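Local atomic coordinates of heme-binding protein A (Haemophilus parasuis 29755, PDB entry 3TPA), a protein that is a bacterial solute-binding protein that probably binds glutathione, despite its heme-binding name. Residues Phe120-Met125 with Met159-Ile164; Gln38-Leu43 with Ser163-Glu168; Ser129-Val134 with Val142-Asn147; Gly56-Trp61 with Tyr70-Arg75. The protein carries 1 engineered substitution. One frame throughout, in Å; residues are numbered along the deposited sequence.

Segment 38-43 comes first in the chain, and it closes the longest loop only at 163-168, in interaction 2. That loop encloses interactions 3 and 4. Interaction 4 closes first, pairing strand 53-63 with strand 69-74. Interaction 1 then opens at helix 120-124 and closes at 159-164; it shares S163 and I164 with interaction 2, and interaction 3 lies within its loop. Interaction 3 is the hairpin of strands 131-136 and 141-146. Strands 141-146 and 69-74 are neighbours, which puts interactions 3 and 4 in one antiparallel sheet. Probable backbone bonds between R42 and L57 and between L43 and A58 tie interaction 2 to interaction 4.

Interaction 1 (Phe120-Met125 with Met159-Ile164); sequences FYFNWM and MDFLSI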
# COMPACT_ATOMS: atom_id res chain seq x y z
N PHE A 120 -5.20 11.55 6.44
CA PHE A 120 -5.69 10.23 6.12
C PHE A 120 -4.72 9.14 6.55
O PHE A 120 -5.13 8.14 7.09
CB PHE A 120 -5.91 10.08 4.61
CG PHE A 120 -7.01 10.94 4.06
CD1 PHE A 120 -8.34 10.63 4.33
CD2 PHE A 120 -6.72 12.04 3.27
CE1 PHE A 120 -9.36 11.42 3.83
CE2 PHE A 120 -7.73 12.82 2.76
CZ PHE A 120 -9.05 12.51 3.04
N TYR A 121 -3.45 9.31 6.25
CA TYR A 121 -2.50 8.24 6.48
C TYR A 121 -2.12 8.16 7.96
O TYR A 121 -2.01 7.08 8.54
CB TYR A 121 -1.27 8.36 5.57
CG TYR A 121 -1.41 7.58 4.28
CD1 TYR A 121 -1.97 8.15 3.15
CD2 TYR A 121 -0.99 6.26 4.20
CE1 TYR A 121 -2.09 7.43 1.98
CE2 TYR A 121 -1.11 5.53 3.02
CZ TYR A 121 -1.67 6.13 1.92
OH TYR A 121 -1.80 5.41 0.74
N PHE A 122 -1.93 9.32 8.59
CA PHE A 122 -1.67 9.33 10.03
C PHE A 122 -2.68 8.43 10.76
O PHE A 122 -2.32 7.63 11.62
CB PHE A 122 -1.73 10.77 10.56
CG PHE A 122 -1.22 10.92 11.96
CD1 PHE A 122 0.14 11.08 12.21
CD2 PHE A 122 -2.09 10.95 13.04
CE1 PHE A 122 0.62 11.23 13.51
CE2 PHE A 122 -1.61 11.10 14.35
CZ PHE A 122 -0.27 11.24 14.58
N ASN A 123 -3.96 8.56 10.38
CA ASN A 123 -5.04 7.77 10.99
C ASN A 123 -5.10 6.33 10.49
O ASN A 123 -5.30 5.40 11.27
CB ASN A 123 -6.39 8.47 10.78
CG ASN A 123 -6.54 9.70 11.64
OD1 ASN A 123 -6.80 9.62 12.84
ND2 ASN A 123 -6.34 10.86 11.04
N TRP A 124 -4.91 6.14 9.19
CA TRP A 124 -4.92 4.79 8.64
C TRP A 124 -3.86 3.90 9.28
O TRP A 124 -4.08 2.71 9.47
CB TRP A 124 -4.77 4.81 7.12
CG TRP A 124 -5.98 5.36 6.41
CD1 TRP A 124 -7.27 5.35 6.86
CD2 TRP A 124 -6.00 6.04 5.15
NE1 TRP A 124 -8.10 5.96 5.94
CE2 TRP A 124 -7.34 6.39 4.88
CE3 TRP A 124 -5.02 6.38 4.21
CZ2 TRP A 124 -7.72 7.06 3.73
CZ3 TRP A 124 -5.40 7.04 3.06
CH2 TRP A 124 -6.74 7.38 2.83
N MET A 125 -2.70 4.48 9.59
CA MET A 125 -1.60 3.76 10.22
C MET A 125 -1.66 3.77 11.76
O MET A 125 -0.72 3.38 12.45
CB MET A 125 -0.25 4.31 9.74
CG MET A 125 -0.09 4.30 8.22
SD MET A 125 -0.50 2.70 7.46
CE MET A 125 0.76 1.65 8.17
N MET A 159 7.08 5.97 5.10
CA MET A 159 5.96 6.20 4.21
C MET A 159 5.86 7.66 3.81
O MET A 159 6.30 8.56 4.54
CB MET A 159 4.65 5.70 4.87
CG MET A 159 4.62 4.18 5.08
SD MET A 159 3.11 3.65 5.93
CE MET A 159 1.85 4.16 4.76
N ASP A 160 5.29 7.89 2.63
CA ASP A 160 5.21 9.22 2.02
C ASP A 160 4.60 10.31 2.88
O ASP A 160 5.06 11.46 2.84
CB ASP A 160 4.46 9.13 0.70
CG ASP A 160 5.14 8.22 -0.27
OD1 ASP A 160 5.16 7.00 -0.01
OD2 ASP A 160 5.65 8.70 -1.29
N PHE A 161 3.56 9.97 3.65
CA PHE A 161 2.86 10.95 4.48
C PHE A 161 3.75 11.55 5.57
O PHE A 161 3.46 12.62 6.13
CB PHE A 161 1.57 10.34 5.10
CG PHE A 161 1.80 9.44 6.31
CD1 PHE A 161 1.49 9.89 7.60
CD2 PHE A 161 2.24 8.14 6.17
CE1 PHE A 161 1.64 9.07 8.69
CE2 PHE A 161 2.40 7.30 7.28
CZ PHE A 161 2.10 7.76 8.54
N LEU A 162 4.86 10.88 5.86
CA LEU A 162 5.80 11.40 6.86
C LEU A 162 7.03 12.08 6.23
O LEU A 162 8.10 12.13 6.82
CB LEU A 162 6.17 10.31 7.89
CG LEU A 162 4.98 9.94 8.78
CD1 LEU A 162 5.31 8.78 9.73
CD2 LEU A 162 4.48 11.15 9.61
N SER A 163 6.84 12.61 5.03
CA SER A 163 7.84 13.46 4.39
C SER A 163 8.13 14.65 5.28
O SER A 163 7.24 15.16 5.96
CB SER A 163 7.33 13.96 3.05
OG SER A 163 7.26 12.91 2.11
N ILE A 164 9.38 15.10 5.28
CA ILE A 164 9.77 16.19 6.17
C ILE A 164 9.70 17.52 5.42
O ILE A 164 10.40 17.72 4.42
CB ILE A 164 11.17 15.96 6.75
CG1 ILE A 164 11.24 14.62 7.50
CG2 ILE A 164 11.59 17.12 7.65
CD1 ILE A 164 10.22 14.47 8.60
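Helix 120-124 lies against the 3-10 turn at 160-161, and the backbones come nearest at Y121 and F161, whose CA atoms are 6.3 Å apart. F161 carries much of the contact. Its CG stands between the backbone N and the carbonyl carbon (chi1 79°), with one ring face turned to the helix. Y121 CB sits over this face, 3.3 Å from F161 CG and offset toward the rim. This is a CH-pi contact. L162 CG covers the opposite face, and M159 SD lies in plane at the ring edge. The Y121 and F161 rings are near parallel, at 23°, but are slid apart and barely overlap. W124 CE3 lies over the centre of one face of the Y121 ring. Further round, F161 CE1 is 3.6 Å from F122 CA. The two methionines meet tip to tip, with M125 CE 3.8 Å from M159 SD. M159 bends at chi3 (61°), and its CE reaches the Y121 ring, 3.6 Å from CD2. M125 CG also packs on F161 CE2 at 4.0 Å. L127 and T156 add to the surroundings of F161. No hydrogen bond crosses between the segments. All five touching residues are buried, and the contact depends on the fit of rings, methyls and sulfurs rather than on directed polar bonds.

Interaction 2 (Gln38-Leu43 with Ser163-Glu168); sequences QVYNRL and SIYSKE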
# COMPACT_ATOMS: atom_id res chain seq x y z
N GLN A 38 9.41 12.69 -5.41
CA GLN A 38 10.45 13.44 -6.13
C GLN A 38 11.04 14.59 -5.31
O GLN A 38 12.22 14.90 -5.42
CB GLN A 38 9.89 14.05 -7.42
CG GLN A 38 8.91 13.18 -8.22
CD GLN A 38 9.41 11.78 -8.57
OE1 GLN A 38 10.61 11.53 -8.69
NE2 GLN A 38 8.48 10.87 -8.74
N VAL A 39 10.18 15.24 -4.52
CA VAL A 39 10.50 16.53 -3.90
C VAL A 39 10.94 16.44 -2.42
O VAL A 39 11.67 17.30 -1.93
CB VAL A 39 9.29 17.47 -4.02
CG1 VAL A 39 9.57 18.83 -3.36
CG2 VAL A 39 8.89 17.64 -5.50
N TYR A 40 10.51 15.39 -1.71
CA TYR A 40 10.75 15.26 -0.27
C TYR A 40 11.62 14.05 0.09
O TYR A 40 11.90 13.21 -0.76
CB TYR A 40 9.41 15.13 0.47
CG TYR A 40 8.55 16.39 0.46
CD1 TYR A 40 8.75 17.38 1.40
CD2 TYR A 40 7.53 16.56 -0.47
CE1 TYR A 40 7.97 18.52 1.42
CE2 TYR A 40 6.73 17.72 -0.46
CZ TYR A 40 6.97 18.69 0.50
OH TYR A 40 6.22 19.85 0.57
N ASN A 41 12.02 13.97 1.37
CA ASN A 41 12.63 12.78 1.96
C ASN A 41 11.93 12.43 3.24
O ASN A 41 11.19 13.25 3.78
CB ASN A 41 14.10 13.01 2.30
CG ASN A 41 14.97 13.02 1.06
OD1 ASN A 41 15.57 14.04 0.72
ND2 ASN A 41 15.03 11.89 0.38
N ARG A 42 12.17 11.21 3.73
CA ARG A 42 11.67 10.76 5.03
C ARG A 42 12.86 10.48 5.93
O ARG A 42 13.99 10.45 5.47
CB ARG A 42 10.85 9.48 4.87
CG ARG A 42 9.38 9.68 4.45
CD ARG A 42 9.21 10.40 3.11
NE ARG A 42 9.86 9.68 2.02
CZ ARG A 42 10.03 10.18 0.81
NH1 ARG A 42 9.60 11.39 0.55
NH2 ARG A 42 10.64 9.47 -0.13
N LEU A 43 12.60 10.26 7.22
CA LEU A 43 13.65 9.96 8.19
C LEU A 43 14.47 8.74 7.74
O LEU A 43 15.70 8.80 7.67
CB LEU A 43 13.07 9.74 9.59
CG LEU A 43 12.71 11.02 10.36
CD1 LEU A 43 11.93 10.70 11.63
CD2 LEU A 43 13.99 11.81 10.70
N SER A 163 6.84 12.61 5.03
CA SER A 163 7.84 13.46 4.39
C SER A 163 8.13 14.65 5.28
O SER A 163 7.24 15.16 5.96
CB SER A 163 7.33 13.96 3.05
OG SER A 163 7.26 12.91 2.11
N ILE A 164 9.38 15.10 5.28
CA ILE A 164 9.77 16.19 6.17
C ILE A 164 9.70 17.52 5.42
O ILE A 164 10.40 17.72 4.42
CB ILE A 164 11.17 15.96 6.75
CG1 ILE A 164 11.24 14.62 7.50
CG2 ILE A 164 11.59 17.12 7.65
CD1 ILE A 164 10.22 14.47 8.60
N TYR A 165 8.83 18.40 5.91
CA TYR A 165 8.67 19.76 5.41
C TYR A 165 9.62 20.72 6.13
O TYR A 165 10.25 20.39 7.13
CB TYR A 165 7.26 20.25 5.72
CG TYR A 165 6.13 19.54 4.99
CD1 TYR A 165 5.33 20.23 4.07
CD2 TYR A 165 5.87 18.19 5.21
CE1 TYR A 165 4.28 19.59 3.40
CE2 TYR A 165 4.84 17.55 4.56
CZ TYR A 165 4.04 18.25 3.65
OH TYR A 165 3.02 17.58 3.01
N SER A 166 9.70 21.94 5.61
CA SER A 166 10.56 22.95 6.17
C SER A 166 9.76 23.83 7.12
O SER A 166 8.81 24.47 6.72
CB SER A 166 11.13 23.83 5.07
OG SER A 166 11.68 25.02 5.62
N LYS A 167 10.14 23.85 8.39
CA LYS A 167 9.46 24.74 9.33
C LYS A 167 9.82 26.19 9.05
O LYS A 167 9.00 27.08 9.25
CB LYS A 167 9.77 24.36 10.79
CG LYS A 167 9.03 25.24 11.81
CD LYS A 167 9.43 24.87 13.23
CE LYS A 167 8.51 25.51 14.27
NZ LYS A 167 8.54 26.99 14.29
N GLU A 168 11.03 26.44 8.59
CA GLU A 168 11.43 27.82 8.28
C GLU A 168 10.48 28.40 7.22
O GLU A 168 9.95 29.51 7.36
CB GLU A 168 12.89 27.90 7.83
CG GLU A 168 13.37 29.31 7.52
CD GLU A 168 14.88 29.43 7.45
OE1 GLU A 168 15.57 28.42 7.17
OE2 GLU A 168 15.38 30.54 7.69
O HOH W 1 12.07 16.54 2.67
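S163 OG takes a hydrogen bond from R42 NH1 at 3.2 Å and gives one to the backbone O of D160. The R42 bond has an N-H...O angle of 150°, and the hydroxyl oxygen is tilted 19° from the guanidinium plane. Bends at chi2 and chi3 fold the R42 chain back, which brings both CD and NH1 close to S163 OG. The guanidinium has further partners: NH1 bonds to the backbone O of S36, and NE forms a salt bridge with E45. The backbones are joined by I164 N, which bonds to N41 O at 3.0 Å. S163 CA touches the same oxygen in a CA-H...O contact. One water bridges the segments. It accepts from N41 N and donates to I164 O at 2.7 Å. I164 O also lies at the edge of the Y40 ring, near its plane, 3.5 Å from Y40 CD1. Y40 leans over Y165. Its CE1 stands 4.0 Å above the centre of one face of the Y165 ring, and Y40 OH is 3.4 Å from Y165 CE1. The ring planes are inclined at 42°. Y165 OH is hydrogen-bonded to S22 OG. Just beyond, S166 is the N-cap of helix 167-175. The contact thus joins the stretch after helix 36-39 to the one leading into helix 167-175. All six touching residues are buried. The salt bridge with E45 probably offsets the charge of R42, while S163, the backbone and one water satisfy polar groups that would otherwise be costly to bury.

Interaction 3 (Ser129-Val134 with Val142-Asn147); sequences SILKSV and VKITLN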
# COMPACT_ATOMS: atom_id res chain seq x y z
N SER A 129 -3.03 6.43 18.16
CA SER A 129 -3.04 5.53 19.30
C SER A 129 -1.67 4.90 19.56
O SER A 129 -1.36 4.51 20.67
CB SER A 129 -4.10 4.45 19.11
OG SER A 129 -3.88 3.71 17.92
N ILE A 130 -0.85 4.80 18.51
CA ILE A 130 0.48 4.21 18.63
C ILE A 130 1.52 5.23 19.12
O ILE A 130 2.42 4.90 19.89
CB ILE A 130 0.93 3.63 17.28
CG1 ILE A 130 0.09 2.38 16.96
CG2 ILE A 130 2.41 3.30 17.29
CD1 ILE A 130 0.36 1.78 15.60
N LEU A 131 1.39 6.47 18.67
CA LEU A 131 2.39 7.51 18.91
C LEU A 131 2.19 8.23 20.24
O LEU A 131 1.14 8.84 20.47
CB LEU A 131 2.32 8.54 17.79
CG LEU A 131 3.57 8.89 16.99
CD1 LEU A 131 3.31 10.15 16.16
CD2 LEU A 131 4.77 9.09 17.90
N LYS A 132 3.18 8.20 21.12
CA LYS A 132 3.02 8.95 22.35
C LYS A 132 3.57 10.36 22.20
O LYS A 132 2.95 11.33 22.62
CB LYS A 132 3.68 8.25 23.54
CG LYS A 132 3.67 9.10 24.82
CD LYS A 132 4.29 8.35 26.00
CE LYS A 132 3.23 7.71 26.89
NZ LYS A 132 3.82 6.83 27.93
N SER A 133 4.75 10.48 21.59
CA SER A 133 5.37 11.79 21.51
C SER A 133 6.54 11.85 20.54
O SER A 133 7.21 10.86 20.28
CB SER A 133 5.83 12.24 22.91
OG SER A 133 6.89 11.43 23.37
N VAL A 134 6.74 13.05 19.99
CA VAL A 134 7.84 13.35 19.08
C VAL A 134 8.53 14.60 19.62
O VAL A 134 7.95 15.69 19.58
CB VAL A 134 7.32 13.66 17.67
CG1 VAL A 134 8.49 14.00 16.73
CG2 VAL A 134 6.53 12.47 17.13
N VAL A 142 16.11 13.50 17.26
CA VAL A 142 14.66 13.47 17.48
C VAL A 142 14.27 12.19 18.23
O VAL A 142 14.61 11.10 17.81
CB VAL A 142 13.89 13.51 16.15
CG1 VAL A 142 12.39 13.48 16.40
CG2 VAL A 142 14.25 14.74 15.37
N LYS A 143 13.56 12.34 19.34
CA LYS A 143 13.16 11.18 20.13
C LYS A 143 11.66 10.92 19.96
O LYS A 143 10.83 11.78 20.24
CB LYS A 143 13.49 11.37 21.61
CG LYS A 143 13.15 10.14 22.45
CD LYS A 143 12.98 10.48 23.93
CE LYS A 143 14.28 10.85 24.62
NZ LYS A 143 14.05 11.10 26.07
N ILE A 144 11.33 9.73 19.47
CA ILE A 144 9.93 9.37 19.31
C ILE A 144 9.60 8.24 20.27
O ILE A 144 10.30 7.24 20.29
CB ILE A 144 9.57 8.96 17.85
CG1 ILE A 144 9.79 10.13 16.87
CG2 ILE A 144 8.11 8.50 17.75
CD1 ILE A 144 9.48 9.78 15.41
N THR A 145 8.55 8.41 21.05
CA THR A 145 8.15 7.41 22.03
C THR A 145 6.78 6.84 21.68
O THR A 145 5.87 7.61 21.35
CB THR A 145 8.09 8.03 23.43
OG1 THR A 145 9.37 8.59 23.74
CG2 THR A 145 7.72 6.97 24.50
N LEU A 146 6.63 5.52 21.77
CA LEU A 146 5.35 4.86 21.48
C LEU A 146 4.56 4.51 22.73
O LEU A 146 5.13 4.29 23.79
CB LEU A 146 5.57 3.57 20.67
CG LEU A 146 6.44 3.69 19.42
CD1 LEU A 146 6.38 2.40 18.63
CD2 LEU A 146 6.00 4.88 18.56
N ASN A 147 3.24 4.42 22.59
CA ASN A 147 2.40 3.96 23.68
C ASN A 147 2.59 2.47 23.97
O ASN A 147 2.46 2.05 25.10
CB ASN A 147 0.93 4.25 23.37
CG ASN A 147 0.60 5.71 23.49
OD1 ASN A 147 1.14 6.42 24.33
ND2 ASN A 147 -0.30 6.18 22.65
O HOH W 2 -1.15 8.83 22.00
O HOH W 3 5.50 4.56 26.51
O HOH W 4 9.44 11.12 22.70
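Backbone hydrogen bonds join S133 and T145, an antiparallel hydrogen-bonded pair. T145 N gives to S133 O at 2.9 Å. In return T145 O takes two bonds, from K132 N at 2.8 Å and from S133 N at 3.1 Å, both in its carbonyl plane. A further backbone bond, N147 N to I130 O, ties the strand end to the last turn of helix 127-130. N147 ND2 bonds to S129 O at 2.8 Å, nearly straight at 175°. S129 O lies in the amide plane of N147, but ND2 sits above the carbonyl plane of S129. K132 CG is anti to the backbone N (chi1 174°), which lays the chain alongside T145; K132 CB rests 3.2 Å from N147 OD1. K132 and S133 both face T145, a classic beta bulge in the hairpin of strands 131-136 and 141-146. Strand 131-136 is an edge strand of the five-stranded antiparallel sheet within this chain. Of three waters, one joins L131 O to N147 ND2, a second joins K132 NZ to L146 O, and a third lies between S133 OG, T145 OG1 and K143 O. The apolar contacts lie on the face of V134 and I144. These two run side by side, with V134 CG2 4.0 Å from I144 CG1. The V134 and V142 side chains cross at a slant, touching through their CG1 methyls. L131 CD2 presses on I144 CG2 at 3.4 Å, tighter than usual for two carbons. F101 and V97 of helix 94-105 touch V134 and V142 respectively, while F153 touches I144 and L146.

Interaction 4 (Gly56-Trp61 with Tyr70-Arg75); sequences GLAERW and YTFYLR
R75 takes hold of G56 O side-on with two nitrogens. R75 NE is 2.9 Å and R75 NH1 3.0 Å from G56 O, which lies in the guanidinium plane at its edge. The R75 chain leaves with CG anti to the backbone N (chi1 -169°) and bends at chi3, a course that brings the NE and NH1 edge to this oxygen. Its backbone N bonds to L57 O, so three hydrogen bonds join R75 to G56 and L57. Next to this, the buried side is closely packed. F72 CD1 meets both A58 CB, at 3.8 Å, and W61 CB, at 3.7 Å. The methyl of A58 comes in at the edge of the F72 ring. The W61 indole turns away and barely overlaps F72, but it touches I154 of helix 153-156. L43, from segment 38-43, packs on F72 and L74. The opposite face, with R60 and Y73, is more exposed. There the R60 guanidinium lies flat on the Y73 ring, with planes at 18° and centres 3.9 Å apart. This is an off-centre cation-pi contact; R60 NH2 is 3.4 Å from Y73 CE2. E62 serves both residues: it forms a salt bridge with R60 NH1 and a hydrogen bond with Y73 OH. Near the exposed E59, a water donates to E59 OE2, at 2.6 Å, and to L74 O. E59 N gives a hydrogen bond to Y73 O, and Y73 N gives one to R60 O. E59 and R60 both face Y73, which is a classic beta bulge in an antiparallel hairpin, here the one formed by strands 53-63 and 69-74.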
# COMPACT_ATOMS: atom_id res chain seq x y z
N GLY A 56 17.77 7.70 5.81
CA GLY A 56 17.31 8.81 4.99
C GLY A 56 17.80 10.13 5.56
O GLY A 56 19.00 10.38 5.59
N LEU A 57 16.89 10.97 6.04
CA LEU A 57 17.30 12.20 6.70
C LEU A 57 17.88 11.91 8.09
O LEU A 57 18.61 12.72 8.65
CB LEU A 57 16.12 13.16 6.80
CG LEU A 57 15.69 13.72 5.44
CD1 LEU A 57 14.52 14.65 5.65
CD2 LEU A 57 16.86 14.44 4.79
N ALA A 58 17.54 10.75 8.64
CA ALA A 58 18.26 10.22 9.79
C ALA A 58 19.45 9.42 9.27
O ALA A 58 19.27 8.46 8.51
CB ALA A 58 17.36 9.35 10.66
N GLU A 59 20.66 9.81 9.66
CA GLU A 59 21.84 9.10 9.20
C GLU A 59 21.89 7.76 9.92
O GLU A 59 22.40 6.78 9.40
CB GLU A 59 23.11 9.91 9.46
CG GLU A 59 23.42 10.15 10.92
CD GLU A 59 24.53 11.16 11.12
OE1 GLU A 59 25.17 11.56 10.11
OE2 GLU A 59 24.77 11.57 12.27
N ARG A 60 21.36 7.73 11.14
CA ARG A 60 21.24 6.48 11.87
C ARG A 60 20.15 6.58 12.93
O ARG A 60 19.66 7.67 13.22
CB ARG A 60 22.58 6.07 12.49
CG ARG A 60 23.09 7.00 13.55
CD ARG A 60 24.32 6.43 14.26
NE ARG A 60 24.59 7.20 15.47
CZ ARG A 60 24.24 6.82 16.70
NH1 ARG A 60 23.64 5.65 16.88
NH2 ARG A 60 24.51 7.60 17.73
N TRP A 61 19.76 5.44 13.50
CA TRP A 61 18.74 5.43 14.54
C TRP A 61 18.96 4.28 15.50
O TRP A 61 19.61 3.28 15.16
CB TRP A 61 17.33 5.36 13.94
CG TRP A 61 17.01 4.09 13.20
CD1 TRP A 61 16.33 3.01 13.68
CD2 TRP A 61 17.37 3.77 11.85
NE1 TRP A 61 16.24 2.04 12.71
CE2 TRP A 61 16.88 2.48 11.58
CE3 TRP A 61 18.08 4.45 10.85
CZ2 TRP A 61 17.06 1.86 10.36
CZ3 TRP A 61 18.26 3.83 9.65
CH2 TRP A 61 17.76 2.55 9.41
N TYR A 70 12.28 5.48 19.92
CA TYR A 70 13.03 5.57 18.68
C TYR A 70 13.83 6.87 18.67
O TYR A 70 13.25 7.95 18.80
CB TYR A 70 12.08 5.55 17.49
CG TYR A 70 11.46 4.19 17.24
CD1 TYR A 70 11.75 3.48 16.09
CD2 TYR A 70 10.61 3.61 18.18
CE1 TYR A 70 11.19 2.22 15.86
CE2 TYR A 70 10.06 2.36 17.97
CZ TYR A 70 10.35 1.67 16.81
OH TYR A 70 9.79 0.43 16.60
N THR A 71 15.14 6.76 18.53
CA THR A 71 15.98 7.96 18.51
C THR A 71 16.64 8.11 17.16
O THR A 71 17.38 7.23 16.74
CB THR A 71 17.09 7.91 19.58
OG1 THR A 71 16.52 7.60 20.85
CG2 THR A 71 17.82 9.25 19.66
N PHE A 72 16.34 9.20 16.47
CA PHE A 72 16.86 9.44 15.13
C PHE A 72 17.91 10.51 15.20
O PHE A 72 17.66 11.58 15.73
CB PHE A 72 15.74 9.90 14.19
CG PHE A 72 14.68 8.87 14.00
CD1 PHE A 72 14.81 7.89 13.02
CD2 PHE A 72 13.57 8.84 14.83
CE1 PHE A 72 13.84 6.92 12.87
CE2 PHE A 72 12.60 7.87 14.69
CZ PHE A 72 12.74 6.91 13.71
N TYR A 73 19.09 10.19 14.68
CA TYR A 73 20.19 11.16 14.59
C TYR A 73 20.27 11.70 13.17
O TYR A 73 20.57 10.98 12.23
CB TYR A 73 21.52 10.50 15.00
CG TYR A 73 21.47 9.90 16.39
CD1 TYR A 73 21.66 10.69 17.51
CD2 TYR A 73 21.20 8.55 16.57
CE1 TYR A 73 21.61 10.15 18.79
CE2 TYR A 73 21.14 8.00 17.84
CZ TYR A 73 21.34 8.80 18.94
OH TYR A 73 21.28 8.24 20.20
N LEU A 74 20.01 12.99 13.03
CA LEU A 74 19.83 13.60 11.72
C LEU A 74 21.13 13.89 10.96
O LEU A 74 22.09 14.40 11.53
CB LEU A 74 19.00 14.88 11.84
CG LEU A 74 17.67 14.79 12.61
CD1 LEU A 74 17.00 16.14 12.69
CD2 LEU A 74 16.72 13.76 11.96
N ARG A 75 21.14 13.53 9.68
CA ARG A 75 22.19 13.88 8.72
C ARG A 75 22.46 15.38 8.77
O ARG A 75 21.53 16.18 8.82
CB ARG A 75 21.68 13.52 7.31
CG ARG A 75 22.70 13.56 6.21
CD ARG A 75 22.11 12.93 4.94
NE ARG A 75 21.59 11.58 5.20
CZ ARG A 75 22.34 10.49 5.23
NH1 ARG A 75 21.79 9.31 5.49
NH2 ARG A 75 23.65 10.56 5.01
O HOH W 5 23.55 13.38 13.77